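Local coordinates for protein nickel-dependent hydrogenase large subunit (Allochromatium vinosum, PDB 3MYR) that oxidises molecular hydrogen reversibly at a nickel-iron centre, as the large subunit of a heterodimeric [NiFe] hydrogenase that probably recycles hydrogen made by nitrogenase, at residues 218-228 / 455-464; 299-310 / 393-402. One frame throughout, in Å; residues are numbered along the deposited sequence.

Contact 1 (218-228 / 455-464); sequences VVGGVPSPIDL and VKSGDTKTFN
Thr462 and Ile226 meet where two loops run side by side, an example of how irregular chains are joined by a few backbone bonds, small apolar contacts and bridging waters. Thr462 serves all three. Its backbone O accepts a nearly linear bond from Val222 N (3.0 Å, 160° at the hydrogen). Thr462 CB lies 3.8 Å from Val222 CG2, the two side chains crossing at about a right angle. From there the branches part: with chi1 at 44°, OG1 sits between the backbone N and the carbonyl carbon, against Pro225 CA, while Thr462 CG2 stands anti to the carbonyl carbon and packs on Ser224 O and, at 3.6 Å, on Ile226 CD1. OG1 gives its hydrogen to one water, held also by Val222 O, and accepts from a second that links Ile226 N and Thr460 O, so this buried hydroxyl is used both ways. Beyond it, Ile226 CD1 reaches Val455 CG2 at 3.8 Å. At the other end Gly221 and Phe463 form a single beta bridge, and Asn464 N bonds Gly220 O at 2.9 Å. A side chain on either glycine would run into the facing backbone. The Phe463 ring turns its edge to Val219 O, 3.2 Å from Phe463 CE2. Phe203 of the small subunit stacks edge-to-face with Phe463, while Asp204 of that subunit forms a salt bridge with Lys461. Within the large subunit, 457-464 continues from the end of helix 426-456, while 218-228, in the loop between helices 203-209 and 236-265, lies against helices 67-80 and 86-112.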
loop_
_atom_site.group_PDB
_atom_site.type_symbol
_atom_site.label_atom_id
_atom_site.label_comp_id
_atom_site.label_asym_id
_atom_site.label_seq_id
_atom_site.Cartn_x
_atom_site.Cartn_y
_atom_site.Cartn_z
ATOM N N VAL B 218 -1.572 -18.413 -4.480
ATOM C CA VAL B 218 -1.301 -19.280 -5.625
ATOM C C VAL B 218 -2.449 -19.240 -6.614
ATOM O O VAL B 218 -3.641 -19.128 -6.226
ATOM C CB VAL B 218 -1.113 -20.786 -5.297
ATOM C CG1 VAL B 218 0.192 -21.023 -4.842
ATOM C CG2 VAL B 218 -2.135 -21.248 -4.272
ATOM N N VAL B 219 -2.102 -19.478 -7.879
ATOM C CA VAL B 219 -3.126 -19.564 -8.887
ATOM C C VAL B 219 -3.905 -20.870 -8.664
ATOM O O VAL B 219 -3.302 -21.945 -8.684
ATOM C CB VAL B 219 -2.482 -19.681 -10.291
ATOM C CG1 VAL B 219 -3.629 -20.096 -11.323
ATOM C CG2 VAL B 219 -1.840 -18.355 -10.630
ATOM N N GLY B 220 -5.226 -20.791 -8.548
ATOM C CA GLY B 220 -5.986 -22.005 -8.332
ATOM C C GLY B 220 -6.427 -22.241 -6.896
ATOM O O GLY B 220 -7.136 -23.206 -6.622
ATOM N N GLY B 221 -6.018 -21.399 -5.945
ATOM C CA GLY B 221 -6.507 -21.584 -4.549
ATOM C C GLY B 221 -5.731 -20.748 -3.566
ATOM O O GLY B 221 -5.372 -19.617 -3.918
ATOM N N VAL B 222 -5.480 -21.267 -2.348
ATOM C CA VAL B 222 -4.583 -20.622 -1.382
ATOM C C VAL B 222 -3.503 -21.623 -1.024
ATOM O O VAL B 222 -3.719 -22.847 -1.145
ATOM C CB VAL B 222 -5.333 -20.117 -0.123
ATOM C CG1 VAL B 222 -6.368 -19.021 -0.538
ATOM C CG2 VAL B 222 -6.083 -21.349 0.622
ATOM N N PRO B 223 -2.290 -21.119 -0.689
ATOM C CA PRO B 223 -1.209 -22.096 -0.433
ATOM C C PRO B 223 -1.378 -22.764 0.938
ATOM O O PRO B 223 -0.794 -23.806 1.170
ATOM C CB PRO B 223 0.099 -21.239 -0.457
ATOM C CG PRO B 223 -0.318 -19.810 -0.516
ATOM C CD PRO B 223 -1.832 -19.707 -0.663
ATOM N N SER B 224 -2.135 -22.175 1.855
ATOM C CA SER B 224 -2.225 -22.721 3.227
ATOM C C SER B 224 -3.224 -23.887 3.318
ATOM O O SER B 224 -4.410 -23.671 3.215
ATOM C CB SER B 224 -2.786 -21.619 4.100
ATOM O OG SER B 224 -4.017 -21.132 3.560
ATOM N N PRO B 225 -2.757 -25.114 3.562
ATOM C CA PRO B 225 -3.742 -26.202 3.598
ATOM C C PRO B 225 -4.423 -26.286 4.960
ATOM O O PRO B 225 -3.987 -25.624 5.932
ATOM C CB PRO B 225 -2.879 -27.480 3.337
ATOM C CG PRO B 225 -1.478 -27.066 3.806
ATOM C CD PRO B 225 -1.366 -25.569 3.713
ATOM N N ILE B 226 -5.508 -27.062 5.014
ATOM C CA ILE B 226 -6.296 -27.228 6.237
ATOM C C ILE B 226 -6.184 -28.698 6.600
ATOM O O ILE B 226 -6.411 -29.595 5.743
ATOM C CB ILE B 226 -7.788 -26.879 5.970
ATOM C CG1 ILE B 226 -7.953 -25.363 5.631
ATOM C CG2 ILE B 226 -8.606 -27.280 7.161
ATOM C CD1 ILE B 226 -9.328 -25.015 4.977
ATOM N N ASP B 227 -5.722 -28.976 7.804
ATOM C CA ASP B 227 -5.750 -30.375 8.293
ATOM C C ASP B 227 -5.786 -30.264 9.802
ATOM O O ASP B 227 -4.800 -29.887 10.465
ATOM C CB ASP B 227 -4.470 -31.117 7.876
ATOM C CG ASP B 227 -4.500 -32.649 8.286
ATOM O OD1 ASP B 227 -5.159 -33.047 9.278
ATOM O OD2 ASP B 227 -3.776 -33.441 7.674
ATOM N N LEU B 228 -6.911 -30.627 10.360
ATOM C CA LEU B 228 -7.136 -30.465 11.772
ATOM C C LEU B 228 -6.182 -31.314 12.608
ATOM O O LEU B 228 -6.105 -31.119 13.836
ATOM C CB LEU B 228 -8.545 -30.930 12.073
ATOM C CG LEU B 228 -9.668 -29.888 11.878
ATOM C CD1 LEU B 228 -9.401 -28.492 11.289
ATOM C CD2 LEU B 228 -11.158 -30.436 11.849
ATOM N N VAL B 455 -15.354 -26.717 6.636
ATOM C CA VAL B 455 -14.341 -27.659 7.107
ATOM C C VAL B 455 -14.973 -28.767 7.973
ATOM O O VAL B 455 -14.751 -29.964 7.720
ATOM C CB VAL B 455 -13.253 -26.933 7.883
ATOM C CG1 VAL B 455 -12.383 -27.928 8.650
ATOM C CG2 VAL B 455 -12.416 -26.111 6.926
ATOM N N LYS B 456 -15.815 -28.365 8.930
ATOM C CA LYS B 456 -16.583 -29.288 9.760
ATOM C C LYS B 456 -17.413 -30.334 8.945
ATOM O O LYS B 456 -17.432 -31.505 9.266
ATOM C CB LYS B 456 -17.448 -28.525 10.801
ATOM C CG LYS B 456 -18.175 -29.464 11.692
ATOM C CD LYS B 456 -18.865 -28.752 12.876
ATOM C CE LYS B 456 -19.595 -29.844 13.673
ATOM N NZ LYS B 456 -20.041 -29.334 14.975
ATOM N N SER B 457 -17.973 -29.936 7.807
ATOM C CA SER B 457 -18.764 -30.868 7.021
ATOM C C SER B 457 -17.885 -31.838 6.165
ATOM O O SER B 457 -18.414 -32.598 5.329
ATOM C CB SER B 457 -19.689 -30.039 6.104
ATOM O OG SER B 457 -18.953 -29.539 4.968
ATOM N N GLY B 458 -16.552 -31.703 6.250
ATOM C CA GLY B 458 -15.635 -32.607 5.534
ATOM C C GLY B 458 -14.925 -32.077 4.271
ATOM O O GLY B 458 -14.223 -32.855 3.639
ATOM N N ASP B 459 -15.141 -30.817 3.847
ATOM C CA ASP B 459 -14.422 -30.258 2.692
ATOM C C ASP B 459 -13.195 -29.478 3.197
ATOM O O ASP B 459 -13.316 -28.343 3.738
ATOM C CB ASP B 459 -15.343 -29.342 1.851
ATOM C CG ASP B 459 -14.610 -28.717 0.632
ATOM O OD1 ASP B 459 -13.487 -29.203 0.298
ATOM O OD2 ASP B 459 -15.125 -27.708 0.035
ATOM N N THR B 460 -12.014 -30.090 3.083
ATOM C CA THR B 460 -10.807 -29.387 3.525
ATOM C C THR B 460 -9.946 -29.025 2.314
ATOM O O THR B 460 -8.767 -28.744 2.445
ATOM C CB THR B 460 -9.989 -30.206 4.530
ATOM O OG1 THR B 460 -9.642 -31.463 3.945
ATOM C CG2 THR B 460 -10.763 -30.508 5.782
ATOM N N LYS B 461 -10.530 -29.075 1.120
ATOM C CA LYS B 461 -9.779 -28.721 -0.047
ATOM C C LYS B 461 -9.445 -27.190 -0.103
ATOM O O LYS B 461 -10.317 -26.362 0.186
ATOM C CB LYS B 461 -10.614 -29.174 -1.235
ATOM C CG LYS B 461 -9.953 -29.021 -2.582
ATOM C CD LYS B 461 -9.710 -30.398 -3.144
ATOM C CE LYS B 461 -9.049 -30.306 -4.511
ATOM N NZ LYS B 461 -7.576 -30.552 -4.362
ATOM N N THR B 462 -8.236 -26.827 -0.555
ATOM C CA THR B 462 -7.841 -25.415 -0.629
ATOM C C THR B 462 -7.181 -25.080 -1.976
ATOM O O THR B 462 -6.876 -23.907 -2.256
ATOM C CB THR B 462 -6.825 -25.043 0.527
ATOM O OG1 THR B 462 -5.842 -26.088 0.626
ATOM C CG2 THR B 462 -7.524 -24.885 1.900
ATOM N N PHE B 463 -7.031 -26.069 -2.862
ATOM C CA PHE B 463 -6.294 -25.821 -4.109
ATOM C C PHE B 463 -6.767 -26.707 -5.227
ATOM O O PHE B 463 -6.805 -27.944 -5.085
ATOM C CB PHE B 463 -4.786 -26.033 -3.844
ATOM C CG PHE B 463 -3.924 -25.893 -5.067
ATOM C CD1 PHE B 463 -3.344 -27.018 -5.662
ATOM C CD2 PHE B 463 -3.648 -24.645 -5.602
ATOM C CE1 PHE B 463 -2.464 -26.864 -6.805
ATOM C CE2 PHE B 463 -2.839 -24.488 -6.782
ATOM C CZ PHE B 463 -2.253 -25.614 -7.365
ATOM N N ASN B 464 -7.121 -26.089 -6.349
ATOM C CA ASN B 464 -7.577 -26.818 -7.522
ATOM C C ASN B 464 -6.282 -27.009 -8.358
ATOM O O ASN B 464 -5.727 -26.029 -8.896
ATOM C CB ASN B 464 -8.583 -25.921 -8.266
ATOM C CG ASN B 464 -9.079 -26.531 -9.592
ATOM O OD1 ASN B 464 -10.007 -26.001 -10.271
ATOM N ND2 ASN B 464 -8.408 -27.530 -10.018
HETATM O O HOH W 1 -3.795 -24.226 -10.268
HETATM O O HOH W 2 -3.488 -25.276 -0.033
HETATM O O HOH W 3 -6.195 -28.152 2.361
HETATM O O HOH W 4 -7.626 -32.218 5.980
#

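Contact 2 (299-310 / 393-402); sequences LFPRGAILDRDL and RVLMLYATGH
Phe300 and Arg393 illustrate how an arginine can be packed by its aliphatic stem while its charge works elsewhere. Arg393 CD stands over the Phe300 ring centre, 3.5 Å from the centroid and only 4° off the normal, a CH-pi contact; Leu397 CD1 meets the ring edge in plane. An alanine in place of Phe300 is likely to leave the Arg393 stem without its apolar cover and open a gap beside Leu397. Packing is also close around Met396, whose chain, bent at its second and third torsions, slides antiparallel past Ile305. Met396 CE comes to 3.6 Å from Ile305 CD1 and also touches Gly303 O. Pro301 CG lies 3.7 Å from Met396 CG. The other side is looser. Leu310 O still meets Ala399 CB, but the Leu310 side chain lies farther off, with CD2 4.2 Å from Tyr398 CD1. A water joins Leu310 O to Ala399 O near the helix end, where Thr400 is exposed. Gly401 closes the helix in a Schellman motif. Strand 303-305 crosses helix 393-399 at 97°, with no direct hydrogen bond between the segments. The guanidinium is gripped by Glu436 and Glu484, and the Arg393 side chain lies about 7 Å from the nickel-iron centre, placing this strand-on-helix packing beside the hydrogenase active site.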
loop_
_atom_site.group_PDB
_atom_site.type_symbol
_atom_site.label_atom_id
_atom_site.label_comp_id
_atom_site.label_asym_id
_atom_site.label_seq_id
_atom_site.Cartn_x
_atom_site.Cartn_y
_atom_site.Cartn_z
ATOM N N LEU B 299 -20.644 -8.836 -2.496
ATOM C CA LEU B 299 -20.967 -7.815 -1.501
ATOM C C LEU B 299 -20.893 -6.367 -2.102
ATOM O O LEU B 299 -21.812 -5.572 -1.946
ATOM C CB LEU B 299 -20.030 -7.963 -0.294
ATOM C CG LEU B 299 -20.185 -6.872 0.774
ATOM C CD1 LEU B 299 -21.643 -6.941 1.278
ATOM C CD2 LEU B 299 -19.272 -7.227 1.887
ATOM N N PHE B 300 -19.853 -6.055 -2.841
ATOM C CA PHE B 300 -19.787 -4.771 -3.525
ATOM C C PHE B 300 -20.209 -4.986 -4.969
ATOM O O PHE B 300 -19.559 -5.740 -5.680
ATOM C CB PHE B 300 -18.340 -4.258 -3.524
ATOM C CG PHE B 300 -17.821 -3.865 -2.155
ATOM C CD1 PHE B 300 -18.496 -2.933 -1.390
ATOM C CD2 PHE B 300 -16.555 -4.242 -1.757
ATOM C CE1 PHE B 300 -17.976 -2.524 -0.152
ATOM C CE2 PHE B 300 -16.015 -3.810 -0.545
ATOM C CZ PHE B 300 -16.709 -2.953 0.255
ATOM N N PRO B 301 -21.271 -4.291 -5.431
ATOM C CA PRO B 301 -21.772 -4.581 -6.763
ATOM C C PRO B 301 -20.921 -3.936 -7.843
ATOM O O PRO B 301 -20.258 -2.916 -7.581
ATOM C CB PRO B 301 -23.192 -3.973 -6.747
ATOM C CG PRO B 301 -23.045 -2.841 -5.740
ATOM C CD PRO B 301 -22.127 -3.359 -4.693
ATOM N N ARG B 302 -20.979 -4.530 -9.045
ATOM C CA ARG B 302 -20.371 -3.970 -10.248
ATOM C C ARG B 302 -21.307 -2.932 -10.844
ATOM O O ARG B 302 -22.508 -3.165 -10.955
ATOM C CB ARG B 302 -20.158 -5.088 -11.271
ATOM C CG ARG B 302 -19.531 -4.611 -12.595
ATOM C CD ARG B 302 -19.016 -5.784 -13.481
ATOM N NE ARG B 302 -18.012 -6.481 -12.700
ATOM C CZ ARG B 302 -17.493 -7.676 -12.982
ATOM N NH1 ARG B 302 -16.654 -8.278 -12.108
ATOM N NH2 ARG B 302 -17.862 -8.274 -14.088
ATOM N N GLY B 303 -20.758 -1.819 -11.313
ATOM C CA GLY B 303 -21.555 -0.850 -12.070
ATOM C C GLY B 303 -20.902 0.528 -12.089
ATOM O O GLY B 303 -19.843 0.759 -11.503
ATOM N N ALA B 304 -21.570 1.448 -12.760
ATOM C CA ALA B 304 -21.076 2.793 -12.939
ATOM C C ALA B 304 -22.246 3.746 -12.719
ATOM O O ALA B 304 -23.365 3.512 -13.215
ATOM C CB ALA B 304 -20.564 2.952 -14.374
ATOM N N ILE B 305 -21.934 4.887 -12.124
ATOM C CA ILE B 305 -22.890 5.960 -11.915
ATOM C C ILE B 305 -22.368 7.116 -12.707
ATOM O O ILE B 305 -21.145 7.390 -12.701
ATOM C CB ILE B 305 -22.944 6.325 -10.422
ATOM C CG1 ILE B 305 -23.665 5.224 -9.671
ATOM C CG2 ILE B 305 -23.594 7.713 -10.145
ATOM C CD1 ILE B 305 -23.286 5.161 -8.166
ATOM N N LEU B 306 -23.278 7.778 -13.430
ATOM C CA LEU B 306 -22.893 8.938 -14.210
ATOM C C LEU B 306 -23.667 10.134 -13.718
ATOM O O LEU B 306 -24.858 10.003 -13.361
ATOM C CB LEU B 306 -23.181 8.723 -15.676
ATOM C CG LEU B 306 -22.420 7.544 -16.307
ATOM C CD1 LEU B 306 -22.862 7.481 -17.774
ATOM C CD2 LEU B 306 -20.930 7.805 -16.193
ATOM N N ASP B 307 -22.984 11.282 -13.647
ATOM C CA ASP B 307 -23.693 12.557 -13.446
ATOM C C ASP B 307 -24.489 12.550 -12.123
ATOM O O ASP B 307 -25.567 13.133 -12.056
ATOM C CB ASP B 307 -24.649 12.870 -14.654
ATOM C CG ASP B 307 -23.894 12.880 -16.022
ATOM O OD1 ASP B 307 -22.705 13.315 -16.031
ATOM O OD2 ASP B 307 -24.431 12.406 -17.081
ATOM N N ARG B 308 -23.960 11.869 -11.093
ATOM C CA ARG B 308 -24.562 11.844 -9.719
ATOM C C ARG B 308 -25.990 11.302 -9.707
ATOM O O ARG B 308 -26.780 11.565 -8.794
ATOM C CB ARG B 308 -24.481 13.212 -9.020
ATOM C CG ARG B 308 -23.047 13.676 -8.858
ATOM C CD ARG B 308 -22.964 15.006 -8.158
ATOM N NE ARG B 308 -21.601 15.530 -7.948
ATOM C CZ ARG B 308 -21.354 16.686 -7.288
ATOM N NH1 ARG B 308 -22.374 17.431 -6.795
ATOM N NH2 ARG B 308 -20.102 17.103 -7.049
ATOM N N ASP B 309 -26.308 10.482 -10.686
ATOM C CA ASP B 309 -27.685 9.996 -10.802
ATOM C C ASP B 309 -27.749 8.602 -10.176
ATOM O O ASP B 309 -27.335 7.632 -10.763
ATOM C CB ASP B 309 -28.117 9.966 -12.262
ATOM C CG ASP B 309 -29.545 9.393 -12.457
ATOM O OD1 ASP B 309 -29.989 9.425 -13.627
ATOM O OD2 ASP B 309 -30.218 8.910 -11.492
ATOM N N LEU B 310 -28.317 8.499 -8.992
ATOM C CA LEU B 310 -28.310 7.205 -8.309
ATOM C C LEU B 310 -29.477 6.329 -8.790
ATOM O O LEU B 310 -29.675 5.243 -8.260
ATOM C CB LEU B 310 -28.451 7.418 -6.809
ATOM C CG LEU B 310 -27.198 7.672 -5.966
ATOM C CD1 LEU B 310 -25.837 7.763 -6.726
ATOM C CD2 LEU B 310 -27.391 8.684 -4.833
ATOM N N ARG B 393 -18.017 3.052 -4.054
ATOM C CA ARG B 393 -18.618 1.816 -3.545
ATOM C C ARG B 393 -19.828 2.141 -2.700
ATOM O O ARG B 393 -20.879 1.473 -2.767
ATOM C CB ARG B 393 -17.593 0.967 -2.754
ATOM C CG ARG B 393 -16.678 0.098 -3.689
ATOM C CD ARG B 393 -15.770 -0.846 -2.810
ATOM N NE ARG B 393 -14.844 -0.034 -1.990
ATOM C CZ ARG B 393 -13.593 0.318 -2.297
ATOM N NH1 ARG B 393 -12.854 0.989 -1.402
ATOM N NH2 ARG B 393 -13.050 -0.007 -3.461
ATOM N N VAL B 394 -19.677 3.146 -1.859
ATOM C CA VAL B 394 -20.777 3.463 -0.946
ATOM C C VAL B 394 -21.949 4.020 -1.749
ATOM O O VAL B 394 -23.113 3.674 -1.503
ATOM C CB VAL B 394 -20.336 4.395 0.217
ATOM C CG1 VAL B 394 -21.520 4.971 0.958
ATOM C CG2 VAL B 394 -19.444 3.605 1.160
ATOM N N LEU B 395 -21.664 4.818 -2.755
ATOM C CA LEU B 395 -22.745 5.232 -3.672
ATOM C C LEU B 395 -23.421 4.051 -4.367
ATOM O O LEU B 395 -24.648 4.023 -4.425
ATOM C CB LEU B 395 -22.349 6.348 -4.673
ATOM C CG LEU B 395 -21.864 7.686 -4.083
ATOM C CD1 LEU B 395 -21.177 8.494 -5.179
ATOM C CD2 LEU B 395 -23.033 8.501 -3.520
ATOM N N MET B 396 -22.632 3.069 -4.834
ATOM C CA MET B 396 -23.180 1.890 -5.498
ATOM C C MET B 396 -24.036 1.052 -4.560
ATOM O O MET B 396 -25.085 0.554 -4.949
ATOM C CB MET B 396 -22.048 1.019 -6.051
ATOM C CG MET B 396 -22.386 0.342 -7.404
ATOM S SD MET B 396 -22.589 1.523 -8.796
ATOM C CE MET B 396 -21.022 2.434 -8.862
ATOM N N LEU B 397 -23.595 0.893 -3.311
ATOM C CA LEU B 397 -24.345 0.186 -2.319
ATOM C C LEU B 397 -25.632 0.899 -2.030
ATOM O O LEU B 397 -26.684 0.241 -1.844
ATOM C CB LEU B 397 -23.542 0.009 -1.000
ATOM C CG LEU B 397 -22.448 -1.077 -1.117
ATOM C CD1 LEU B 397 -21.432 -0.987 0.052
ATOM C CD2 LEU B 397 -23.082 -2.479 -1.202
ATOM N N TYR B 398 -25.549 2.224 -1.879
ATOM C CA TYR B 398 -26.730 2.998 -1.591
ATOM C C TYR B 398 -27.730 2.867 -2.729
ATOM O O TYR B 398 -28.937 2.622 -2.519
ATOM C CB TYR B 398 -26.342 4.496 -1.454
ATOM C CG TYR B 398 -27.371 5.394 -0.754
ATOM C CD1 TYR B 398 -28.199 6.268 -1.498
ATOM C CD2 TYR B 398 -27.543 5.321 0.629
ATOM C CE1 TYR B 398 -29.140 7.106 -0.849
ATOM C CE2 TYR B 398 -28.465 6.100 1.285
ATOM C CZ TYR B 398 -29.263 7.010 0.548
ATOM O OH TYR B 398 -30.147 7.815 1.223
ATOM N N ALA B 399 -27.234 3.084 -3.945
ATOM C CA ALA B 399 -28.095 3.088 -5.109
ATOM C C ALA B 399 -28.794 1.737 -5.279
ATOM O O ALA B 399 -29.904 1.698 -5.784
ATOM C CB ALA B 399 -27.273 3.426 -6.354
ATOM N N THR B 400 -28.145 0.632 -4.895
ATOM C CA THR B 400 -28.694 -0.707 -5.163
ATOM C C THR B 400 -29.466 -1.231 -3.942
ATOM O O THR B 400 -29.739 -2.428 -3.857
ATOM C CB THR B 400 -27.591 -1.760 -5.542
ATOM O OG1 THR B 400 -26.563 -1.813 -4.537
ATOM C CG2 THR B 400 -26.897 -1.385 -6.855
ATOM N N GLY B 401 -29.756 -0.378 -2.959
ATOM C CA GLY B 401 -30.621 -0.846 -1.878
ATOM C C GLY B 401 -29.959 -1.744 -0.823
ATOM O O GLY B 401 -30.652 -2.478 -0.147
ATOM N N HIS B 402 -28.636 -1.663 -0.639
ATOM C CA HIS B 402 -27.977 -2.406 0.465
ATOM C C HIS B 402 -28.451 -1.826 1.782
ATOM O O HIS B 402 -28.233 -0.614 2.020
ATOM C CB HIS B 402 -26.444 -2.350 0.346
ATOM C CG HIS B 402 -25.695 -3.083 1.437
ATOM N ND1 HIS B 402 -25.194 -4.373 1.277
ATOM C CD2 HIS B 402 -25.308 -2.688 2.669
ATOM C CE1 HIS B 402 -24.574 -4.746 2.387
ATOM N NE2 HIS B 402 -24.625 -3.739 3.244
HETATM O O HOH W 5 -30.603 2.877 -8.625
#

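Contacts 1 and 2 differ in chemistry as they differ in place. The centre of contact 1 lies about 29 Å from the centre of the chain, yet most of its residues are buried, between the small subunit and helices of the large one; the centre of contact 2 lies about 17 Å from the chain centre, partly buried, and no other protein chain touches it. Backbone bonds and waters join the loops of 218-228 / 455-464, whereas 299-310 / 393-402 relies on apolar packing of strand against helix, with one bridging water. Helix 426-456 connects the two: its end enters contact 1, and its Glu436 and Leu440 adjoin contact 2. The nearest atoms remain about 17 Å apart.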